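FAD:protein FMN transferase (Vibrio cholerae, PDB 6NXI) probably transfers the FMN moiety of FAD onto a threonine hydroxyl of target flavoproteins, using magnesium or manganese and releasing AMP. Local coordinates at residues P13-T18 with E44-Q49; M50-Y53 with E58-R61; T273-M278 with I292-I297. All coordinates share one frame; numbering follows the deposited sequence.

Contact 1. Residues P13-T18 with E44-Q49. With FAD (flavin-adenine dinucleotide), chain B.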
loop_
_atom_site.group_PDB
_atom_site.type_symbol
_atom_site.label_atom_id
_atom_site.label_comp_id
_atom_site.label_asym_id
_atom_site.label_seq_id
_atom_site.Cartn_x
_atom_site.Cartn_y
_atom_site.Cartn_z
ATOM N N PRO A 13 17.373 3.542 -1.225
ATOM C CA PRO A 13 16.686 2.325 -1.611
ATOM C C PRO A 13 15.954 1.701 -0.422
ATOM O O PRO A 13 16.469 1.660 0.680
ATOM C CB PRO A 13 17.859 1.399 -2.003
ATOM C CG PRO A 13 18.970 1.795 -1.046
ATOM C CD PRO A 13 18.756 3.278 -0.787
ATOM N N THR A 14 14.762 1.201 -0.696
ATOM C CA THR A 14 13.987 0.353 0.255
ATOM C C THR A 14 12.911 -0.410 -0.513
ATOM O O THR A 14 12.319 0.150 -1.425
ATOM C CB THR A 14 13.411 1.192 1.413
ATOM O OG1 THR A 14 13.097 0.321 2.510
ATOM C CG2 THR A 14 12.178 1.982 1.042
ATOM N N MET A 15 12.596 -1.602 -0.010
ATOM C CA MET A 15 11.402 -2.393 -0.410
ATOM C C MET A 15 11.338 -2.578 -1.929
ATOM O O MET A 15 10.204 -2.568 -2.470
ATOM C CB MET A 15 10.149 -1.694 0.074
ATOM C CG MET A 15 10.140 -1.462 1.591
ATOM S SD MET A 15 8.649 -0.650 2.138
ATOM C CE MET A 15 9.170 -0.035 3.728
ATOM N N GLY A 16 12.485 -2.699 -2.585
ATOM C CA GLY A 16 12.502 -2.983 -4.035
ATOM C C GLY A 16 12.288 -1.712 -4.820
ATOM O O GLY A 16 12.110 -1.768 -6.042
ATOM N N THR A 17 12.234 -0.580 -4.122
ATOM C CA THR A 17 11.950 0.725 -4.784
ATOM C C THR A 17 12.910 1.768 -4.187
ATOM O O THR A 17 13.963 1.393 -3.641
ATOM C CB THR A 17 10.447 1.073 -4.756
ATOM O OG1 THR A 17 10.121 2.302 -5.452
ATOM C CG2 THR A 17 9.847 1.135 -3.367
ATOM N N THR A 18 12.464 3.015 -4.189
ATOM C CA THR A 18 13.241 4.145 -3.637
ATOM C C THR A 18 12.303 4.990 -2.791
ATOM O O THR A 18 11.055 5.044 -2.996
ATOM C CB THR A 18 13.906 5.021 -4.716
ATOM O OG1 THR A 18 12.796 5.551 -5.435
ATOM C CG2 THR A 18 14.909 4.266 -5.556
ATOM N N GLU A 44 15.069 -0.350 7.116
ATOM C CA GLU A 44 15.688 -1.694 7.158
ATOM C C GLU A 44 14.947 -2.553 8.170
ATOM O O GLU A 44 14.682 -3.680 7.857
ATOM C CB GLU A 44 17.181 -1.592 7.440
ATOM C CG GLU A 44 17.924 -1.287 6.160
ATOM C CD GLU A 44 17.766 -2.434 5.185
ATOM O OE1 GLU A 44 17.044 -2.284 4.176
ATOM O OE2 GLU A 44 18.327 -3.519 5.478
ATOM N N GLU A 45 14.586 -2.003 9.331
ATOM C CA GLU A 45 13.755 -2.751 10.309
ATOM C C GLU A 45 12.414 -3.166 9.679
ATOM O O GLU A 45 11.946 -4.255 9.927
ATOM C CB GLU A 45 13.573 -1.916 11.569
ATOM C CG GLU A 45 12.772 -2.607 12.666
ATOM C CD GLU A 45 12.772 -1.776 13.943
ATOM O OE1 GLU A 45 12.395 -0.580 13.876
ATOM O OE2 GLU A 45 13.216 -2.327 15.001
ATOM N N VAL A 46 11.735 -2.259 8.971
ATOM C CA VAL A 46 10.434 -2.641 8.361
ATOM C C VAL A 46 10.676 -3.839 7.441
ATOM O O VAL A 46 9.821 -4.748 7.380
ATOM C CB VAL A 46 9.825 -1.461 7.602
ATOM C CG1 VAL A 46 8.612 -1.908 6.837
ATOM C CG2 VAL A 46 9.449 -0.281 8.504
ATOM N N ASN A 47 11.751 -3.773 6.670
ATOM C CA ASN A 47 12.083 -4.867 5.715
ATOM C C ASN A 47 12.408 -6.160 6.482
ATOM O O ASN A 47 11.918 -7.239 6.121
ATOM C CB ASN A 47 13.216 -4.469 4.785
ATOM C CG ASN A 47 12.782 -3.558 3.655
ATOM O OD1 ASN A 47 12.306 -4.071 2.633
ATOM N ND2 ASN A 47 12.884 -2.254 3.858
ATOM N N ASP A 48 13.167 -6.055 7.558
ATOM C CA ASP A 48 13.508 -7.241 8.388
ATOM C C ASP A 48 12.296 -7.797 9.133
ATOM O O ASP A 48 12.367 -8.965 9.580
ATOM C CB ASP A 48 14.678 -6.881 9.296
ATOM C CG ASP A 48 16.007 -6.783 8.554
ATOM O OD1 ASP A 48 16.129 -7.382 7.469
ATOM O OD2 ASP A 48 16.897 -6.133 9.075
ATOM N N GLN A 49 11.260 -6.998 9.360
ATOM C CA GLN A 49 10.011 -7.473 9.981
ATOM C C GLN A 49 9.098 -8.063 8.899
ATOM O O GLN A 49 8.420 -9.047 9.161
ATOM C CB GLN A 49 9.385 -6.327 10.740
ATOM C CG GLN A 49 10.175 -5.974 11.992
ATOM C CD GLN A 49 9.677 -4.717 12.641
ATOM O OE1 GLN A 49 9.135 -3.820 11.985
ATOM N NE2 GLN A 49 10.097 -4.563 13.911
HETATM P PA FAD B . -0.487 -2.144 -3.944
HETATM O O1A FAD B . -1.450 -1.845 -5.037
HETATM O O2A FAD B . -0.407 -1.250 -2.771
HETATM O O5B FAD B . -0.709 -3.636 -3.416
HETATM C C5B FAD B . -0.452 -4.673 -4.400
HETATM C C4B FAD B . 0.409 -5.770 -3.822
HETATM O O4B FAD B . -0.222 -6.421 -2.692
HETATM C C3B FAD B . 0.681 -6.874 -4.843
HETATM O O3B FAD B . 1.900 -6.603 -5.537
HETATM C C2B FAD B . 0.727 -8.141 -3.981
HETATM O O2B FAD B . 1.996 -8.307 -3.387
HETATM C C1B FAD B . -0.308 -7.827 -2.909
HETATM N N9A FAD B . -1.685 -8.138 -3.228
HETATM C C8A FAD B . -2.259 -8.402 -4.480
HETATM N N7A FAD B . -3.563 -8.508 -4.402
HETATM C C5A FAD B . -3.884 -8.367 -3.067
HETATM C C6A FAD B . -5.108 -8.420 -2.383
HETATM N N6A FAD B . -6.304 -8.571 -2.980
HETATM N N1A FAD B . -5.065 -8.184 -1.057
HETATM C C2A FAD B . -3.867 -8.013 -0.464
HETATM N N3A FAD B . -2.646 -7.939 -1.010
HETATM C C4A FAD B . -2.731 -8.137 -2.336
HETATM N N1 FAD B . 9.930 -6.007 -4.157
HETATM C C2 FAD B . 11.098 -6.573 -4.621
HETATM O O2 FAD B . 11.248 -6.787 -5.844
HETATM N N3 FAD B . 12.124 -6.884 -3.788
HETATM C C4 FAD B . 12.056 -6.680 -2.434
HETATM O O4 FAD B . 12.985 -7.000 -1.706
HETATM C C4X FAD B . 10.847 -6.114 -1.907
HETATM N N5 FAD B . 10.746 -5.919 -0.608
HETATM C C5X FAD B . 9.574 -5.385 -0.123
HETATM C C6 FAD B . 9.435 -5.191 1.266
HETATM C C7 FAD B . 8.298 -4.658 1.836
HETATM C C7M FAD B . 8.219 -4.472 3.334
HETATM C C8 FAD B . 7.235 -4.277 0.982
HETATM C C8M FAD B . 5.957 -3.702 1.534
HETATM C C9 FAD B . 7.358 -4.469 -0.398
HETATM C C9A FAD B . 8.514 -5.009 -0.977
HETATM N N10 FAD B . 8.659 -5.239 -2.351
HETATM C C10 FAD B . 9.819 -5.794 -2.862
HETATM C "C1'" FAD B . 7.602 -4.801 -3.288
HETATM C "C2'" FAD B . 6.412 -5.689 -3.341
HETATM O "O2'" FAD B . 6.769 -6.976 -3.835
HETATM C "C3'" FAD B . 5.363 -5.069 -4.280
HETATM O "O3'" FAD B . 5.824 -4.970 -5.610
HETATM C "C4'" FAD B . 4.950 -3.657 -3.913
HETATM O "O4'" FAD B . 4.848 -3.554 -2.501
HETATM C "C5'" FAD B . 3.682 -3.237 -4.630
HETATM O "O5'" FAD B . 3.251 -1.973 -4.068
HETATM P P FAD B . 2.120 -1.147 -4.805
HETATM O O1P FAD B . 2.352 -1.082 -6.247
HETATM O O2P FAD B . 1.998 0.072 -3.918
HETATM O O3P FAD B . 0.935 -2.185 -4.599
HETATM O O HOH W 1 15.449 -0.126 3.835
#
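The hydroxyl OG1 of Thr14 is gripped by Asn47 ND2 at 2.9 Å and by a water at 2.7 Å, which joins the end of a beta hairpin to helix 32-50 beside the flavin. The hairpin turns through Thr14 to Thr17 as a type I' beta turn, closed by Thr17 N to Thr14 O at 2.8 Å. The hydrogen bond from the amide is bent (N-H...O angle 136°), although OG1 lies only 13° out of the Asn47 amide plane. ND2 is also hydrogen-bonded to Leu43 O of the same helix, and the two partners together limit the amide's rotation. The water donates to Glu44 OE1 and carries the link about one helical turn back. With OG1 of Thr14 anti to the backbone N (chi1 -160°), the hydroxyl reaches the helix. Met15 crosses beside the amide with its CG 3.5 Å from Asn47 OD1, and its extended chain carries the methyl CE to Val46 CG1 at 3.7 Å. Both segments line the FAD pocket. Met15 O comes within 3.1 Å of FAD N10, while Asn47 OD1 approaches the benzenoid ring, 3.4 Å from FAD C6.

Contact 2. Residues M50-Y53 with E58-R61. With FAD (flavin-adenine dinucleotide), chain B.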
loop_
_atom_site.group_PDB
_atom_site.type_symbol
_atom_site.label_atom_id
_atom_site.label_comp_id
_atom_site.label_asym_id
_atom_site.label_seq_id
_atom_site.Cartn_x
_atom_site.Cartn_y
_atom_site.Cartn_z
ATOM N N MET A 50 8.984 -7.396 7.751
ATOM C CA MET A 50 7.790 -7.590 6.906
ATOM C C MET A 50 8.089 -7.851 5.423
ATOM O O MET A 50 7.081 -7.959 4.672
ATOM C CB MET A 50 6.848 -6.395 7.080
ATOM C CG MET A 50 6.225 -6.439 8.526
ATOM S SD MET A 50 5.137 -5.045 8.860
ATOM C CE MET A 50 6.036 -4.046 10.051
ATOM N N SER A 51 9.350 -7.955 5.001
ATOM C CA SER A 51 9.691 -8.295 3.591
ATOM C C SER A 51 9.421 -9.776 3.294
ATOM O O SER A 51 10.053 -10.624 3.915
ATOM C CB SER A 51 11.090 -7.972 3.213
ATOM O OG SER A 51 11.323 -8.310 1.807
ATOM N N THR A 52 8.580 -10.080 2.312
ATOM C CA THR A 52 8.457 -11.484 1.833
ATOM C C THR A 52 9.721 -11.964 1.126
ATOM O O THR A 52 9.828 -13.208 0.949
ATOM C CB THR A 52 7.260 -11.648 0.898
ATOM O OG1 THR A 52 7.434 -10.643 -0.111
ATOM C CG2 THR A 52 5.970 -11.571 1.675
ATOM N N TYR A 53 10.595 -11.062 0.652
ATOM C CA TYR A 53 11.771 -11.364 -0.209
ATOM C C TYR A 53 13.000 -11.683 0.650
ATOM O O TYR A 53 13.982 -12.166 0.107
ATOM C CB TYR A 53 12.049 -10.200 -1.173
ATOM C CG TYR A 53 10.991 -10.014 -2.228
ATOM C CD1 TYR A 53 11.147 -10.524 -3.515
ATOM C CD2 TYR A 53 9.863 -9.276 -1.913
ATOM C CE1 TYR A 53 10.170 -10.271 -4.478
ATOM C CE2 TYR A 53 8.866 -9.074 -2.846
ATOM C CZ TYR A 53 9.032 -9.556 -4.125
ATOM O OH TYR A 53 8.000 -9.277 -4.995
ATOM N N GLU A 58 10.797 -11.591 9.928
ATOM C CA GLU A 58 9.770 -12.142 10.855
ATOM C C GLU A 58 8.617 -12.707 10.037
ATOM O O GLU A 58 8.131 -13.789 10.340
ATOM C CB GLU A 58 9.092 -11.088 11.714
ATOM C CG GLU A 58 9.868 -10.578 12.872
ATOM C CD GLU A 58 8.868 -10.069 13.898
ATOM O OE1 GLU A 58 7.905 -9.344 13.504
ATOM O OE2 GLU A 58 9.022 -10.420 15.053
ATOM N N LEU A 59 8.214 -11.989 9.000
ATOM C CA LEU A 59 7.057 -12.460 8.218
ATOM C C LEU A 59 7.438 -13.715 7.446
ATOM O O LEU A 59 6.585 -14.610 7.356
ATOM C CB LEU A 59 6.623 -11.363 7.254
ATOM C CG LEU A 59 5.487 -11.754 6.322
ATOM C CD1 LEU A 59 4.219 -11.955 7.086
ATOM C CD2 LEU A 59 5.310 -10.659 5.258
ATOM N N SER A 60 8.648 -13.800 6.902
ATOM C CA SER A 60 9.012 -15.019 6.118
ATOM C C SER A 60 9.138 -16.184 7.091
ATOM O O SER A 60 8.687 -17.279 6.769
ATOM C CB SER A 60 10.238 -14.823 5.327
ATOM O OG SER A 60 9.966 -13.879 4.282
ATOM N N ARG A 61 9.688 -15.927 8.272
ATOM C CA ARG A 61 9.766 -17.024 9.274
ATOM C C ARG A 61 8.349 -17.479 9.641
ATOM O O ARG A 61 8.177 -18.718 9.871
ATOM C CB ARG A 61 10.634 -16.581 10.449
ATOM C CG ARG A 61 12.081 -16.416 10.010
ATOM C CD ARG A 61 12.985 -16.138 11.170
ATOM N NE ARG A 61 13.163 -14.719 11.373
ATOM C CZ ARG A 61 12.676 -13.996 12.399
ATOM N NH1 ARG A 61 11.919 -14.539 13.349
ATOM N NH2 ARG A 61 12.936 -12.710 12.428
HETATM P PA FAD B . -0.487 -2.144 -3.944
HETATM O O1A FAD B . -1.450 -1.845 -5.037
HETATM O O2A FAD B . -0.407 -1.250 -2.771
HETATM O O5B FAD B . -0.709 -3.636 -3.416
HETATM C C5B FAD B . -0.452 -4.673 -4.400
HETATM C C4B FAD B . 0.409 -5.770 -3.822
HETATM O O4B FAD B . -0.222 -6.421 -2.692
HETATM C C3B FAD B . 0.681 -6.874 -4.843
HETATM O O3B FAD B . 1.900 -6.603 -5.537
HETATM C C2B FAD B . 0.727 -8.141 -3.981
HETATM O O2B FAD B . 1.996 -8.307 -3.387
HETATM C C1B FAD B . -0.308 -7.827 -2.909
HETATM N N9A FAD B . -1.685 -8.138 -3.228
HETATM C C8A FAD B . -2.259 -8.402 -4.480
HETATM N N7A FAD B . -3.563 -8.508 -4.402
HETATM C C5A FAD B . -3.884 -8.367 -3.067
HETATM C C6A FAD B . -5.108 -8.420 -2.383
HETATM N N6A FAD B . -6.304 -8.571 -2.980
HETATM N N1A FAD B . -5.065 -8.184 -1.057
HETATM C C2A FAD B . -3.867 -8.013 -0.464
HETATM N N3A FAD B . -2.646 -7.939 -1.010
HETATM C C4A FAD B . -2.731 -8.137 -2.336
HETATM N N1 FAD B . 9.930 -6.007 -4.157
HETATM C C2 FAD B . 11.098 -6.573 -4.621
HETATM O O2 FAD B . 11.248 -6.787 -5.844
HETATM N N3 FAD B . 12.124 -6.884 -3.788
HETATM C C4 FAD B . 12.056 -6.680 -2.434
HETATM O O4 FAD B . 12.985 -7.000 -1.706
HETATM C C4X FAD B . 10.847 -6.114 -1.907
HETATM N N5 FAD B . 10.746 -5.919 -0.608
HETATM C C5X FAD B . 9.574 -5.385 -0.123
HETATM C C6 FAD B . 9.435 -5.191 1.266
HETATM C C7 FAD B . 8.298 -4.658 1.836
HETATM C C7M FAD B . 8.219 -4.472 3.334
HETATM C C8 FAD B . 7.235 -4.277 0.982
HETATM C C8M FAD B . 5.957 -3.702 1.534
HETATM C C9 FAD B . 7.358 -4.469 -0.398
HETATM C C9A FAD B . 8.514 -5.009 -0.977
HETATM N N10 FAD B . 8.659 -5.239 -2.351
HETATM C C10 FAD B . 9.819 -5.794 -2.862
HETATM C "C1'" FAD B . 7.602 -4.801 -3.288
HETATM C "C2'" FAD B . 6.412 -5.689 -3.341
HETATM O "O2'" FAD B . 6.769 -6.976 -3.835
HETATM C "C3'" FAD B . 5.363 -5.069 -4.280
HETATM O "O3'" FAD B . 5.824 -4.970 -5.610
HETATM C "C4'" FAD B . 4.950 -3.657 -3.913
HETATM O "O4'" FAD B . 4.848 -3.554 -2.501
HETATM C "C5'" FAD B . 3.682 -3.237 -4.630
HETATM O "O5'" FAD B . 3.251 -1.973 -4.068
HETATM P P FAD B . 2.120 -1.147 -4.805
HETATM O O1P FAD B . 2.352 -1.082 -6.247
HETATM O O2P FAD B . 1.998 0.072 -3.918
HETATM O O3P FAD B . 0.935 -2.185 -4.599
#
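Van der Waals contact centres on Leu59, whose CD2 meets both the backbone and a side chain of the loop that follows helix 32-50. CD2 sits 3.3 Å from Met50 O and, methyl to methyl, 3.8 Å from Thr52 CG2. Thr52 and Leu59 lie alongside each other with their ends in a common direction, so these methyls meet laterally. The torsion of Leu59 explains the reach: CG is anti to the backbone N (chi1 176°), which sends the branch toward the loop. Met50 points away from helix 58-64, and its side chain packs on helices 75-90 and 157-171.

Polar contacts gather at the Ser60 hydroxyl. OG lies 3.3 Å from Ser51 O, but its hydrogen-bond partner is Arg54 O in the intervening loop. Ser51 O in turn accepts from Ser57 OG, and Ser57 OG also accepts from Ser60 N; one serine thus ties the loop to the first turn of the helix. Within the loop, Tyr53 N donates to Ser51 OG at 3.1 Å with an angle of 145°, forming an ST turn. That same OG comes 3.4 Å from FAD N5.

The aromatic contact is made by Tyr53, one face of which lies over the flavin. FAD N3 stands 3.6 Å above the phenol plane, over the ring centre, and Tyr53 CD2 approaches FAD C4X at 3.3 Å. The phenol extends along the pyrimidine side of the isoalloxazine to the ribityl chain, where Tyr53 OH is 2.9 Å from FAD O2'.

Taken together, a short helix-loop-helix connection, braced by Leu59 and by serine hydroxyls, presents Ser51 and Tyr53 as part of the flavin-binding wall of this ApbE-family FAD pocket.

Contact 3. Residues T273-M278 with I292-I297. With MG (magnesium ion), chain C; FAD (flavin-adenine dinucleotide), chain B.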
loop_
_atom_site.group_PDB
_atom_site.type_symbol
_atom_site.label_atom_id
_atom_site.label_comp_id
_atom_site.label_asym_id
_atom_site.label_seq_id
_atom_site.Cartn_x
_atom_site.Cartn_y
_atom_site.Cartn_z
ATOM N N THR A 273 -5.850 -0.398 -2.407
ATOM C CA THR A 273 -5.833 -1.710 -3.102
ATOM C C THR A 273 -7.209 -2.374 -2.889
ATOM O O THR A 273 -7.786 -2.970 -3.824
ATOM C CB THR A 273 -4.667 -2.573 -2.600
ATOM O OG1 THR A 273 -3.407 -1.854 -2.679
ATOM C CG2 THR A 273 -4.613 -3.850 -3.414
ATOM N N GLY A 274 -7.707 -2.370 -1.649
ATOM C CA GLY A 274 -8.965 -3.028 -1.314
ATOM C C GLY A 274 -10.121 -2.471 -2.096
ATOM O O GLY A 274 -10.884 -3.266 -2.701
ATOM N N LEU A 275 -10.243 -1.149 -2.163
ATOM C CA LEU A 275 -11.355 -0.531 -2.909
ATOM C C LEU A 275 -11.197 -0.839 -4.416
ATOM O O LEU A 275 -12.217 -1.105 -5.100
ATOM C CB LEU A 275 -11.429 0.961 -2.602
ATOM C CG LEU A 275 -11.682 1.330 -1.145
ATOM C CD1 LEU A 275 -11.724 2.846 -1.009
ATOM C CD2 LEU A 275 -12.977 0.745 -0.603
ATOM N N MET A 276 -9.977 -0.871 -4.943
ATOM C CA MET A 276 -9.746 -1.248 -6.370
ATOM C C MET A 276 -10.325 -2.645 -6.672
ATOM O O MET A 276 -11.021 -2.816 -7.686
ATOM C CB MET A 276 -8.266 -1.182 -6.711
ATOM C CG MET A 276 -7.986 -1.526 -8.140
ATOM S SD MET A 276 -6.587 -0.484 -8.698
ATOM C CE MET A 276 -6.479 -1.179 -10.344
ATOM N N VAL A 277 -10.081 -3.615 -5.803
ATOM C CA VAL A 277 -10.542 -5.015 -5.966
ATOM C C VAL A 277 -12.075 -5.038 -5.850
ATOM O O VAL A 277 -12.733 -5.834 -6.576
ATOM C CB VAL A 277 -9.864 -5.976 -4.972
ATOM C CG1 VAL A 277 -10.495 -7.346 -5.004
ATOM C CG2 VAL A 277 -8.350 -6.060 -5.176
ATOM N N MET A 278 -12.659 -4.184 -4.997
ATOM C CA MET A 278 -14.146 -4.149 -4.812
ATOM C C MET A 278 -14.837 -3.668 -6.087
ATOM O O MET A 278 -15.965 -4.153 -6.373
ATOM C CB MET A 278 -14.547 -3.231 -3.651
ATOM C CG MET A 278 -14.133 -3.748 -2.315
ATOM S SD MET A 278 -14.798 -2.675 -0.990
ATOM C CE MET A 278 -16.402 -3.421 -0.746
ATOM N N ILE A 292 -14.391 8.041 3.834
ATOM C CA ILE A 292 -13.049 7.865 3.226
ATOM C C ILE A 292 -12.962 8.755 1.998
ATOM O O ILE A 292 -13.791 8.586 1.094
ATOM C CB ILE A 292 -12.789 6.396 2.862
ATOM C CG1 ILE A 292 -13.094 5.436 4.005
ATOM C CG2 ILE A 292 -11.361 6.238 2.391
ATOM C CD1 ILE A 292 -13.014 3.992 3.590
ATOM N N PRO A 293 -12.012 9.704 1.931
ATOM C CA PRO A 293 -11.764 10.469 0.715
ATOM C C PRO A 293 -11.137 9.552 -0.347
ATOM O O PRO A 293 -10.007 9.066 -0.179
ATOM C CB PRO A 293 -10.846 11.605 1.135
ATOM C CG PRO A 293 -10.890 11.611 2.630
ATOM C CD PRO A 293 -11.181 10.198 3.045
ATOM N N VAL A 294 -11.871 9.324 -1.439
ATOM C CA VAL A 294 -11.386 8.427 -2.512
ATOM C C VAL A 294 -11.702 9.046 -3.869
ATOM O O VAL A 294 -12.828 9.587 -4.045
ATOM C CB VAL A 294 -12.018 7.034 -2.426
ATOM C CG1 VAL A 294 -11.405 6.094 -3.449
ATOM C CG2 VAL A 294 -11.896 6.477 -1.025
ATOM N N LEU A 295 -10.771 8.864 -4.802
ATOM C CA LEU A 295 -10.988 9.140 -6.235
ATOM C C LEU A 295 -10.688 7.856 -6.993
ATOM O O LEU A 295 -9.552 7.358 -6.977
ATOM C CB LEU A 295 -10.102 10.295 -6.696
ATOM C CG LEU A 295 -10.313 10.700 -8.154
ATOM C CD1 LEU A 295 -11.670 11.341 -8.326
ATOM C CD2 LEU A 295 -9.204 11.638 -8.598
ATOM N N MET A 296 -11.691 7.367 -7.700
ATOM C CA MET A 296 -11.496 6.190 -8.561
ATOM C C MET A 296 -11.646 6.621 -9.991
ATOM O O MET A 296 -12.644 7.324 -10.285
ATOM C CB MET A 296 -12.542 5.131 -8.321
ATOM C CG MET A 296 -12.414 4.492 -7.023
ATOM S SD MET A 296 -13.383 3.018 -7.261
ATOM C CE MET A 296 -13.679 2.606 -5.567
ATOM N N ILE A 297 -10.686 6.227 -10.796
ATOM C CA ILE A 297 -10.754 6.433 -12.257
ATOM C C ILE A 297 -11.120 5.100 -12.884
ATOM O O ILE A 297 -10.471 4.099 -12.591
ATOM C CB ILE A 297 -9.419 6.969 -12.761
ATOM C CG1 ILE A 297 -9.108 8.304 -12.072
ATOM C CG2 ILE A 297 -9.481 7.078 -14.278
ATOM C CD1 ILE A 297 -7.794 8.839 -12.444
HETATM MG MG MG C . -1.980 -1.058 -0.999
HETATM P PA FAD B . -0.487 -2.144 -3.944
HETATM O O1A FAD B . -1.450 -1.845 -5.037
HETATM O O2A FAD B . -0.407 -1.250 -2.771
HETATM O O5B FAD B . -0.709 -3.636 -3.416
HETATM C C5B FAD B . -0.452 -4.673 -4.400
HETATM C C4B FAD B . 0.409 -5.770 -3.822
HETATM O O4B FAD B . -0.222 -6.421 -2.692
HETATM C C3B FAD B . 0.681 -6.874 -4.843
HETATM O O3B FAD B . 1.900 -6.603 -5.537
HETATM C C2B FAD B . 0.727 -8.141 -3.981
HETATM O O2B FAD B . 1.996 -8.307 -3.387
HETATM C C1B FAD B . -0.308 -7.827 -2.909
HETATM N N9A FAD B . -1.685 -8.138 -3.228
HETATM C C8A FAD B . -2.259 -8.402 -4.480
HETATM N N7A FAD B . -3.563 -8.508 -4.402
HETATM C C5A FAD B . -3.884 -8.367 -3.067
HETATM C C6A FAD B . -5.108 -8.420 -2.383
HETATM N N6A FAD B . -6.304 -8.571 -2.980
HETATM N N1A FAD B . -5.065 -8.184 -1.057
HETATM C C2A FAD B . -3.867 -8.013 -0.464
HETATM N N3A FAD B . -2.646 -7.939 -1.010
HETATM C C4A FAD B . -2.731 -8.137 -2.336
HETATM N N1 FAD B . 9.930 -6.007 -4.157
HETATM C C2 FAD B . 11.098 -6.573 -4.621
HETATM O O2 FAD B . 11.248 -6.787 -5.844
HETATM N N3 FAD B . 12.124 -6.884 -3.788
HETATM C C4 FAD B . 12.056 -6.680 -2.434
HETATM O O4 FAD B . 12.985 -7.000 -1.706
HETATM C C4X FAD B . 10.847 -6.114 -1.907
HETATM N N5 FAD B . 10.746 -5.919 -0.608
HETATM C C5X FAD B . 9.574 -5.385 -0.123
HETATM C C6 FAD B . 9.435 -5.191 1.266
HETATM C C7 FAD B . 8.298 -4.658 1.836
HETATM C C7M FAD B . 8.219 -4.472 3.334
HETATM C C8 FAD B . 7.235 -4.277 0.982
HETATM C C8M FAD B . 5.957 -3.702 1.534
HETATM C C9 FAD B . 7.358 -4.469 -0.398
HETATM C C9A FAD B . 8.514 -5.009 -0.977
HETATM N N10 FAD B . 8.659 -5.239 -2.351
HETATM C C10 FAD B . 9.819 -5.794 -2.862
HETATM C "C1'" FAD B . 7.602 -4.801 -3.288
HETATM C "C2'" FAD B . 6.412 -5.689 -3.341
HETATM O "O2'" FAD B . 6.769 -6.976 -3.835
HETATM C "C3'" FAD B . 5.363 -5.069 -4.280
HETATM O "O3'" FAD B . 5.824 -4.970 -5.610
HETATM C "C4'" FAD B . 4.950 -3.657 -3.913
HETATM O "O4'" FAD B . 4.848 -3.554 -2.501
HETATM C "C5'" FAD B . 3.682 -3.237 -4.630
HETATM O "O5'" FAD B . 3.251 -1.973 -4.068
HETATM P P FAD B . 2.120 -1.147 -4.805
HETATM O O1P FAD B . 2.352 -1.082 -6.247
HETATM O O2P FAD B . 1.998 0.072 -3.918
HETATM O O3P FAD B . 0.935 -2.185 -4.599
#
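Leu275 carries the contact from helix 265-278, meeting two residues of strand 294-299 through different parts of its side chain. Its CG is anti to the carbonyl carbon (chi1 -61°) and CD1 is anti to CA (chi2 180°), an extended path that brings CD1 to Val294 CG2 at 3.6 Å. Val294 CG1 is the more distant branch, 4.1 Å from the same CD1. The two side chains cross at a slant. Met296 reaches the base of the leucine side chain: its chain is extended beyond CG, and the terminal methyl CE stops 4.1 Å from Leu275 CB and 4.0 Å from the backbone oxygen Leu275 O. The side chains meet through carbon atoms, and all three residues are buried.

Two residues earlier, Thr273 serves the active site. Its OG1 binds magnesium at 2.3 Å, and the same ion takes FAD O2A at 2.4 Å; Thr155 O and Asp269 O also bind this ion.

Helix 265-278 lies against one face of the large antiparallel sheet, where strand 294-299 runs between strands 255-262 and 304-308. Val294 also touches Val258 and Ala287, while Met296 packs on Glu280 and Met284, so helix 280-289 shares this layer with helix 265-278.

How the contacts relate
All three contacts touch one FAD molecule: contacts 1 and 2 at the isoalloxazine, contact 3 at the diphosphate and adenine. Contacts 1 and 2 both border the flavin, with centres 11 Å apart, and touch each other through the backbone of Asp48 and Gln49 of helix 32-50: Gln49 O lies 3.0 Å from Leu59 N and Asp48 O lies 3.1 Å from Glu58 N, both probable hydrogen bonds. Contact 3 lies across the chain's centre, 25 Å from contact 1 and 27 Å from contact 2 between centres. It touches neither of the others, but contacts 1 and 3 reach the same antiparallel sheet. The side chain of Met15 is about 9 Å from the nearer of the two magnesium ions.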